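Alpha-rhamnosidase (Dictyoglomus thermophilum, PDB 6I60) probably hydrolyses terminal non-reducing alpha-L-rhamnose residues of alpha-L-rhamnosides, acting as a multidomain glycoside hydrolase. Local coordinates at residues Asn42-Asp47 with Tyr229-Val234; Thr134-Leu139 with Arg191-Ile196; Phe849-Val854 with His897-Phe902. All blocks are in the same frame, centred on the assembly; numbering follows the deposited sequence.

Contact 1. Residues Asn42-Asp47 with Tyr229-Val234; sequences NPLGVD and YTVYDV
L44 points its CG anti to the backbone N (chi1 166°), which extends the isobutyl group toward V231, while V231 has CG1 in the crowded position between its own N and carbonyl carbon (chi1 48°), which turns that methyl toward the backbone of L44 and G45. The two side chains meet at a slant: L44 CG lies 4.0 Å from V231 CG1, and L44 CD1 is 4.1 Å from V231 CG2. The other leucine methyl, CD2, continues along the strand to 3.9 Å from D233 N. A branched leucine suits this place because one methyl serves V231 while the other reaches the backbone further along the strand.

V231 CG1 also nestles against G45, 3.5 Å from its CA. G45 has backbone angles that favour glycine, and with no side chain it lets the valine lie directly on the main chain. Beyond this apolar patch, the Y229 ring reaches across to D47 with its hydroxyl in front. OH of Y229 donates to OD1 of D47 over 2.8 Å, on the syn side of the carboxylate and 18° out of its plane. The same hydroxyl bonds to L139 N, and D47 OD2 bonds to M140 N, so the buried acid and phenol tie the contact to the 139-140 backbone. At the far end, the carboxylate of D233 turns to S235 and R193.

The contact joins the immunoglobulin-like N-terminal domain to the following rhamnosidase N-terminal domain. Strand 44-46, outermost in its sheet, runs roughly antiparallel to strand 226-233 without pairing with it. Strand 133-137 flanks the first, and strands 189-199 and 336-338 flank the second.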
# COMPACT_ATOMS: atom_id res chain seq x y z
N ASN A 42 6.66 18.57 -3.07
CA ASN A 42 6.94 19.52 -1.99
C ASN A 42 6.70 18.88 -0.63
O ASN A 42 5.71 19.20 0.04
CB ASN A 42 6.08 20.78 -2.15
CG ASN A 42 6.50 21.62 -3.33
OD1 ASN A 42 7.68 21.73 -3.65
ND2 ASN A 42 5.52 22.21 -4.01
N PRO A 43 7.57 17.98 -0.19
CA PRO A 43 7.36 17.31 1.09
C PRO A 43 7.68 18.21 2.27
O PRO A 43 8.58 19.05 2.22
CB PRO A 43 8.33 16.12 1.03
CG PRO A 43 9.44 16.61 0.16
CD PRO A 43 8.81 17.54 -0.85
N LEU A 44 6.91 18.03 3.34
CA LEU A 44 7.07 18.78 4.58
C LEU A 44 7.46 17.80 5.69
O LEU A 44 6.62 17.03 6.16
CB LEU A 44 5.80 19.54 4.94
CG LEU A 44 5.68 20.11 6.35
CD1 LEU A 44 6.79 21.11 6.62
CD2 LEU A 44 4.32 20.76 6.57
N GLY A 45 8.73 17.83 6.09
CA GLY A 45 9.19 16.98 7.16
C GLY A 45 10.19 15.92 6.74
O GLY A 45 10.17 14.80 7.26
N VAL A 46 11.06 16.26 5.80
CA VAL A 46 12.07 15.32 5.31
C VAL A 46 13.09 15.11 6.42
O VAL A 46 13.82 16.04 6.80
CB VAL A 46 12.73 15.82 4.02
CG1 VAL A 46 13.48 14.69 3.35
CG2 VAL A 46 11.68 16.40 3.09
N ASP A 47 13.15 13.90 6.96
CA ASP A 47 14.14 13.55 7.97
C ASP A 47 15.32 12.77 7.40
O ASP A 47 16.35 12.67 8.06
CB ASP A 47 13.49 12.74 9.10
CG ASP A 47 13.05 13.61 10.26
OD1 ASP A 47 12.59 13.06 11.29
OD2 ASP A 47 13.16 14.85 10.15
N TYR A 229 6.59 10.71 13.88
CA TYR A 229 5.92 11.96 14.22
C TYR A 229 5.53 12.70 12.94
O TYR A 229 6.14 12.51 11.89
CB TYR A 229 6.80 12.85 15.10
CG TYR A 229 7.98 13.48 14.40
CD1 TYR A 229 9.18 12.79 14.27
CD2 TYR A 229 7.91 14.77 13.88
CE1 TYR A 229 10.27 13.36 13.64
CE2 TYR A 229 8.99 15.34 13.25
CZ TYR A 229 10.17 14.64 13.13
OH TYR A 229 11.24 15.21 12.49
N THR A 230 4.50 13.53 13.05
CA THR A 230 3.99 14.31 11.93
C THR A 230 4.26 15.79 12.17
O THR A 230 4.12 16.29 13.30
CB THR A 230 2.49 14.07 11.74
OG1 THR A 230 2.24 12.67 11.65
CG2 THR A 230 2.00 14.75 10.47
N VAL A 231 4.66 16.50 11.12
CA VAL A 231 4.90 17.93 11.16
C VAL A 231 3.81 18.63 10.36
O VAL A 231 3.49 18.22 9.24
CB VAL A 231 6.29 18.30 10.62
CG1 VAL A 231 6.54 17.60 9.31
CG2 VAL A 231 6.42 19.80 10.45
N TYR A 232 3.24 19.68 10.94
CA TYR A 232 2.17 20.44 10.31
C TYR A 232 2.58 21.90 10.14
O TYR A 232 3.38 22.43 10.91
CB TYR A 232 0.88 20.36 11.13
CG TYR A 232 0.23 18.99 11.13
CD1 TYR A 232 -0.42 18.51 10.01
CD2 TYR A 232 0.28 18.19 12.26
CE1 TYR A 232 -1.01 17.26 10.01
CE2 TYR A 232 -0.31 16.94 12.28
CZ TYR A 232 -0.95 16.48 11.15
OH TYR A 232 -1.54 15.23 11.16
N ASP A 233 2.02 22.54 9.12
CA ASP A 233 2.22 23.96 8.86
C ASP A 233 1.04 24.71 9.47
O ASP A 233 -0.07 24.66 8.94
CB ASP A 233 2.35 24.23 7.37
CG ASP A 233 2.13 25.70 7.02
OD1 ASP A 233 2.71 26.57 7.70
OD2 ASP A 233 1.36 25.97 6.08
N VAL A 234 1.29 25.41 10.58
CA VAL A 234 0.24 26.12 11.29
C VAL A 234 0.54 27.61 11.28
O VAL A 234 0.20 28.33 12.22
CB VAL A 234 0.09 25.59 12.73
CG1 VAL A 234 -0.41 24.16 12.72
CG2 VAL A 234 1.42 25.69 13.47

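Contact 2. Residues Thr134-Leu139 with Arg191-Ile196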
# COMPACT_ATOMS: atom_id res chain seq x y z
N THR A 134 10.52 22.64 -3.65
CA THR A 134 10.82 22.90 -2.25
C THR A 134 10.68 21.61 -1.45
O THR A 134 9.75 20.83 -1.68
CB THR A 134 9.89 23.98 -1.69
OG1 THR A 134 10.34 25.27 -2.13
CG2 THR A 134 9.86 23.96 -0.17
N PHE A 135 11.62 21.39 -0.53
CA PHE A 135 11.47 20.35 0.48
C PHE A 135 11.94 20.91 1.82
O PHE A 135 13.00 21.54 1.89
CB PHE A 135 12.24 19.08 0.11
CG PHE A 135 13.73 19.26 0.01
CD1 PHE A 135 14.30 19.73 -1.16
CD2 PHE A 135 14.55 18.92 1.07
CE1 PHE A 135 15.67 19.88 -1.26
CE2 PHE A 135 15.92 19.08 0.98
CZ PHE A 135 16.48 19.56 -0.19
N GLU A 136 11.14 20.70 2.86
CA GLU A 136 11.43 21.21 4.19
C GLU A 136 11.82 20.05 5.11
O GLU A 136 11.14 19.02 5.14
CB GLU A 136 10.22 21.95 4.78
CG GLU A 136 10.37 22.30 6.25
CD GLU A 136 9.38 23.36 6.71
OE1 GLU A 136 8.65 23.90 5.86
OE2 GLU A 136 9.34 23.64 7.93
N THR A 137 12.90 20.23 5.85
CA THR A 137 13.34 19.22 6.80
C THR A 137 12.57 19.36 8.11
O THR A 137 12.23 20.47 8.53
CB THR A 137 14.84 19.34 7.06
OG1 THR A 137 15.17 20.70 7.37
CG2 THR A 137 15.63 18.91 5.83
N GLY A 138 12.32 18.23 8.75
CA GLY A 138 11.63 18.19 10.00
C GLY A 138 12.58 18.47 11.13
O GLY A 138 13.41 19.34 11.04
N LEU A 139 12.50 17.67 12.20
CA LEU A 139 13.37 17.86 13.35
C LEU A 139 14.70 17.23 13.17
O LEU A 139 15.59 17.49 13.93
CB LEU A 139 12.74 17.32 14.62
CG LEU A 139 11.81 18.33 15.24
CD1 LEU A 139 11.85 18.23 16.73
CD2 LEU A 139 12.21 19.71 14.83
N ARG A 191 6.72 32.12 10.04
CA ARG A 191 6.24 30.77 9.76
C ARG A 191 6.05 30.06 11.09
O ARG A 191 6.62 30.45 12.12
CB ARG A 191 7.22 30.00 8.87
CG ARG A 191 8.45 29.49 9.60
CD ARG A 191 9.15 28.39 8.83
NE ARG A 191 10.55 28.27 9.22
CZ ARG A 191 11.24 27.13 9.19
NH1 ARG A 191 10.65 26.01 8.80
NH2 ARG A 191 12.51 27.11 9.56
N ALA A 192 5.24 29.00 11.07
CA ALA A 192 4.97 28.21 12.26
C ALA A 192 4.93 26.74 11.89
O ALA A 192 4.35 26.36 10.87
CB ALA A 192 3.65 28.62 12.93
N ARG A 193 5.54 25.91 12.74
CA ARG A 193 5.58 24.47 12.53
C ARG A 193 5.24 23.76 13.83
O ARG A 193 5.48 24.28 14.93
CB ARG A 193 6.96 24.01 12.04
CG ARG A 193 7.33 24.55 10.67
CD ARG A 193 6.37 24.04 9.60
NE ARG A 193 6.82 24.39 8.26
CZ ARG A 193 6.48 25.50 7.63
NH1 ARG A 193 5.69 26.38 8.21
NH2 ARG A 193 6.94 25.74 6.40
N VAL A 194 4.68 22.57 13.70
CA VAL A 194 4.19 21.78 14.83
C VAL A 194 4.60 20.33 14.60
O VAL A 194 4.22 19.74 13.58
CB VAL A 194 2.67 21.91 15.00
CG1 VAL A 194 2.10 20.67 15.66
CG2 VAL A 194 2.33 23.14 15.82
N TYR A 195 5.38 19.77 15.52
CA TYR A 195 5.94 18.43 15.38
C TYR A 195 5.37 17.57 16.51
O TYR A 195 5.88 17.60 17.64
CB TYR A 195 7.47 18.46 15.41
CG TYR A 195 8.09 19.52 14.53
CD1 TYR A 195 8.19 20.84 14.95
CD2 TYR A 195 8.59 19.20 13.27
CE1 TYR A 195 8.76 21.81 14.14
CE2 TYR A 195 9.16 20.16 12.46
CZ TYR A 195 9.25 21.46 12.90
OH TYR A 195 9.82 22.42 12.09
N ILE A 196 4.33 16.80 16.20
CA ILE A 196 3.57 16.06 17.20
C ILE A 196 3.67 14.57 16.92
O ILE A 196 3.71 14.15 15.76
CB ILE A 196 2.10 16.52 17.23
CG1 ILE A 196 1.28 15.69 18.22
CG2 ILE A 196 1.50 16.48 15.83
CD1 ILE A 196 -0.02 16.34 18.63
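E136 and R193 approach from opposite directions, the carboxylate meeting the edge of the guanidinium with the two planes 34° apart. R193 NH2 donates to the syn lone pair of E136 OE1 over 2.6 Å, nearly in the guanidinium plane, while the bond from R193 NE to E136 OE2 is bent and weak. R191 comes in across this pair. Its plane is turned 63° from the carboxylate, and NH1 forms a salt bridge with E136 OE2 at 2.8 Å, again at the guanidinium edge. An extended glutamate can reach both arginines, whose charges probably stabilise its buried carboxylate as an anion.

R193 is bent at chi2 (-63°), which curls the guanidinium back over its own strand and lets NH1 bond to A192 O at 3.0 Å and to the carboxylate of D233. R191 CD lies over one face of the R193 guanidinium; R191 NH2 bonds to C110 O, and its NE forms a salt bridge with E272.

Next to this polar cluster, L139 lies over the Y195 ring. Its CD2 sits 3.8 Å above the ring centroid, a CH-pi contact that gives the flat tyrosine face an apolar cover. Slim G138 brings its CA 4.0 Å from Y195 CE2.

The two strands cross without pairing: 133-137 lies between 44-46 and 112-120 in the immunoglobulin-like domain, and 189-199 lies between 264-273 and 226-233 in the next domain.

Contact 3. Residues Phe849-Val854 with His897-Phe902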
# COMPACT_ATOMS: atom_id res chain seq x y z
N PHE A 849 5.14 -4.37 -24.91
CA PHE A 849 3.73 -4.27 -25.28
C PHE A 849 3.35 -5.57 -25.98
O PHE A 849 3.46 -5.70 -27.20
CB PHE A 849 3.48 -3.06 -26.17
CG PHE A 849 3.79 -1.74 -25.51
CD1 PHE A 849 2.86 -1.14 -24.68
CD2 PHE A 849 5.00 -1.11 -25.73
CE1 PHE A 849 3.15 0.08 -24.07
CE2 PHE A 849 5.29 0.10 -25.13
CZ PHE A 849 4.36 0.70 -24.30
N GLU A 850 2.90 -6.56 -25.20
CA GLU A 850 2.56 -7.88 -25.71
C GLU A 850 1.12 -8.21 -25.33
O GLU A 850 0.86 -8.83 -24.29
CB GLU A 850 3.51 -8.94 -25.17
CG GLU A 850 3.29 -10.33 -25.74
CD GLU A 850 4.08 -11.39 -25.00
OE1 GLU A 850 5.32 -11.32 -25.00
OE2 GLU A 850 3.45 -12.30 -24.42
N PRO A 851 0.15 -7.82 -26.16
CA PRO A 851 -1.25 -8.13 -25.85
C PRO A 851 -1.58 -9.58 -26.12
O PRO A 851 -0.96 -10.25 -26.94
CB PRO A 851 -2.03 -7.20 -26.79
CG PRO A 851 -1.12 -7.02 -27.96
CD PRO A 851 0.29 -7.06 -27.41
N HIS A 852 -2.59 -10.08 -25.39
CA HIS A 852 -3.04 -11.46 -25.50
C HIS A 852 -4.54 -11.46 -25.74
O HIS A 852 -5.33 -11.58 -24.79
CB HIS A 852 -2.68 -12.26 -24.25
CG HIS A 852 -1.22 -12.58 -24.15
ND1 HIS A 852 -0.74 -13.88 -24.18
CD2 HIS A 852 -0.13 -11.78 -24.03
CE1 HIS A 852 0.58 -13.86 -24.07
NE2 HIS A 852 0.97 -12.60 -23.98
N PRO A 853 -4.98 -11.33 -26.99
CA PRO A 853 -6.42 -11.36 -27.27
C PRO A 853 -6.96 -12.78 -27.31
O PRO A 853 -6.98 -13.42 -28.37
CB PRO A 853 -6.53 -10.67 -28.64
CG PRO A 853 -5.17 -10.83 -29.27
CD PRO A 853 -4.17 -11.22 -28.21
N VAL A 854 -7.41 -13.29 -26.17
CA VAL A 854 -7.84 -14.67 -26.04
C VAL A 854 -9.36 -14.70 -25.86
O VAL A 854 -10.00 -13.69 -25.59
CB VAL A 854 -7.14 -15.38 -24.87
CG1 VAL A 854 -5.71 -15.73 -25.25
CG2 VAL A 854 -7.16 -14.49 -23.64
N HIS A 897 4.98 -6.52 -29.37
CA HIS A 897 4.86 -7.94 -29.72
C HIS A 897 3.49 -8.14 -30.36
O HIS A 897 2.53 -8.54 -29.69
CB HIS A 897 5.06 -8.85 -28.50
CG HIS A 897 6.47 -8.93 -28.02
ND1 HIS A 897 6.87 -9.79 -27.02
CD2 HIS A 897 7.58 -8.25 -28.40
CE1 HIS A 897 8.17 -9.64 -26.81
NE2 HIS A 897 8.62 -8.72 -27.64
N VAL A 898 3.39 -7.86 -31.65
CA VAL A 898 2.15 -8.03 -32.39
C VAL A 898 1.92 -9.52 -32.61
O VAL A 898 2.73 -10.18 -33.27
CB VAL A 898 2.17 -7.26 -33.72
CG1 VAL A 898 0.80 -7.28 -34.37
CG2 VAL A 898 2.64 -5.83 -33.50
N PRO A 899 0.84 -10.10 -32.09
CA PRO A 899 0.59 -11.53 -32.29
C PRO A 899 0.10 -11.82 -33.70
O PRO A 899 -0.77 -11.13 -34.23
CB PRO A 899 -0.49 -11.85 -31.25
CG PRO A 899 -1.21 -10.56 -31.05
CD PRO A 899 -0.21 -9.46 -31.27
N LYS A 900 0.67 -12.86 -34.30
CA LYS A 900 0.31 -13.26 -35.66
C LYS A 900 -0.90 -14.19 -35.58
O LYS A 900 -0.77 -15.39 -35.38
CB LYS A 900 1.50 -13.94 -36.35
CG LYS A 900 2.85 -13.33 -36.01
CD LYS A 900 3.89 -13.70 -37.05
CE LYS A 900 4.46 -15.08 -36.79
NZ LYS A 900 5.74 -15.29 -37.53
N LEU A 901 -2.08 -13.61 -35.74
CA LEU A 901 -3.33 -14.36 -35.72
C LEU A 901 -3.84 -14.69 -37.12
O LEU A 901 -4.90 -15.31 -37.24
CB LEU A 901 -4.40 -13.59 -34.95
CG LEU A 901 -3.94 -12.84 -33.70
CD1 LEU A 901 -4.98 -11.82 -33.26
CD2 LEU A 901 -3.64 -13.82 -32.57
N PHE A 902 -3.12 -14.30 -38.17
CA PHE A 902 -3.55 -14.50 -39.54
C PHE A 902 -2.42 -15.11 -40.36
O PHE A 902 -1.24 -14.85 -40.12
CB PHE A 902 -3.99 -13.18 -40.18
CG PHE A 902 -4.90 -12.35 -39.31
CD1 PHE A 902 -6.10 -12.86 -38.85
CD2 PHE A 902 -4.55 -11.05 -38.96
CE1 PHE A 902 -6.93 -12.10 -38.05
CE2 PHE A 902 -5.38 -10.29 -38.16
CZ PHE A 902 -6.57 -10.81 -37.71
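P853 and P899 pack their rings together at a slant, P853 CD standing 4.2 Å from P899 CG. P851 adds a second proline to the same patch, its CG 4.2 Å from P899 CD, so P899 is met by both prolines of the 849-854 segment. On the outer side, L901 brings its CD1 to 4.1 Å from P853 CG. Rigid, compact pyrrolidine rings suit such a seam, since they fill it with carbon without needing hydrogen-bond partners, and P853 itself sits at the centre of an inverse gamma turn that swings the chain onward. P851 and P853 also rest on W875 of strand 869-877.

These residues belong to the C-terminal domain, in which two beta sheets face each other as a sandwich. Strands 846-849 and 893-899 are parallel neighbours in one sheet, and F849 points its ring at I873, I886 and V888 of the other. The pairing reaches the start of both segments, where H897 N donates to F849 O over 2.8 Å; beyond it the 850-854 chain leaves the sheet.

E850 and H897 form the polar edge. Their aliphatic portions touch first, with E850 CG 3.6 Å from H897 CB. E850 sends its CG anti to the backbone N (chi1 -175°) and stays extended, which carries the carboxylate out to H897; the carboxylate and imidazole planes are 15° apart. H897 ND1 then donates to E850 OE1 at 3.0 Å, in the ring plane and on the anti side of the carboxylate. H897 NE2 bonds to E895, and two acidic partners would probably favour a protonated imidazole. The other oxygen, E850 OE2, takes H852 NE2 on its anti lone pair, while H852 ND1 bonds to D777, the first residue of helix 777-784.

How the contacts relate
Contacts 1 and 2 are parts of one interdomain seam, their centres only 5 Å apart, with contact 2 nested along the chain inside the loop closed by contact 1. They touch directly: Y232 N lies 2.8 Å from V194 O, a probable hydrogen bond between paired strands, and V231 CG2 packs 3.4 Å from Y195 CE2. Contact 3 stands on the opposite side of the chain's centre, its centre 48 Å from that of contact 1 and 52 Å from that of contact 2. None contributes a residue to the 2-(2-ethoxyethoxy)ethanol pocket of Y656, E659 and L660, although triethylene glycol, probably from the crystallisation liquor, lies about 4 Å from the R191 side chain and, in a separate molecule, about 5 Å from that of E850.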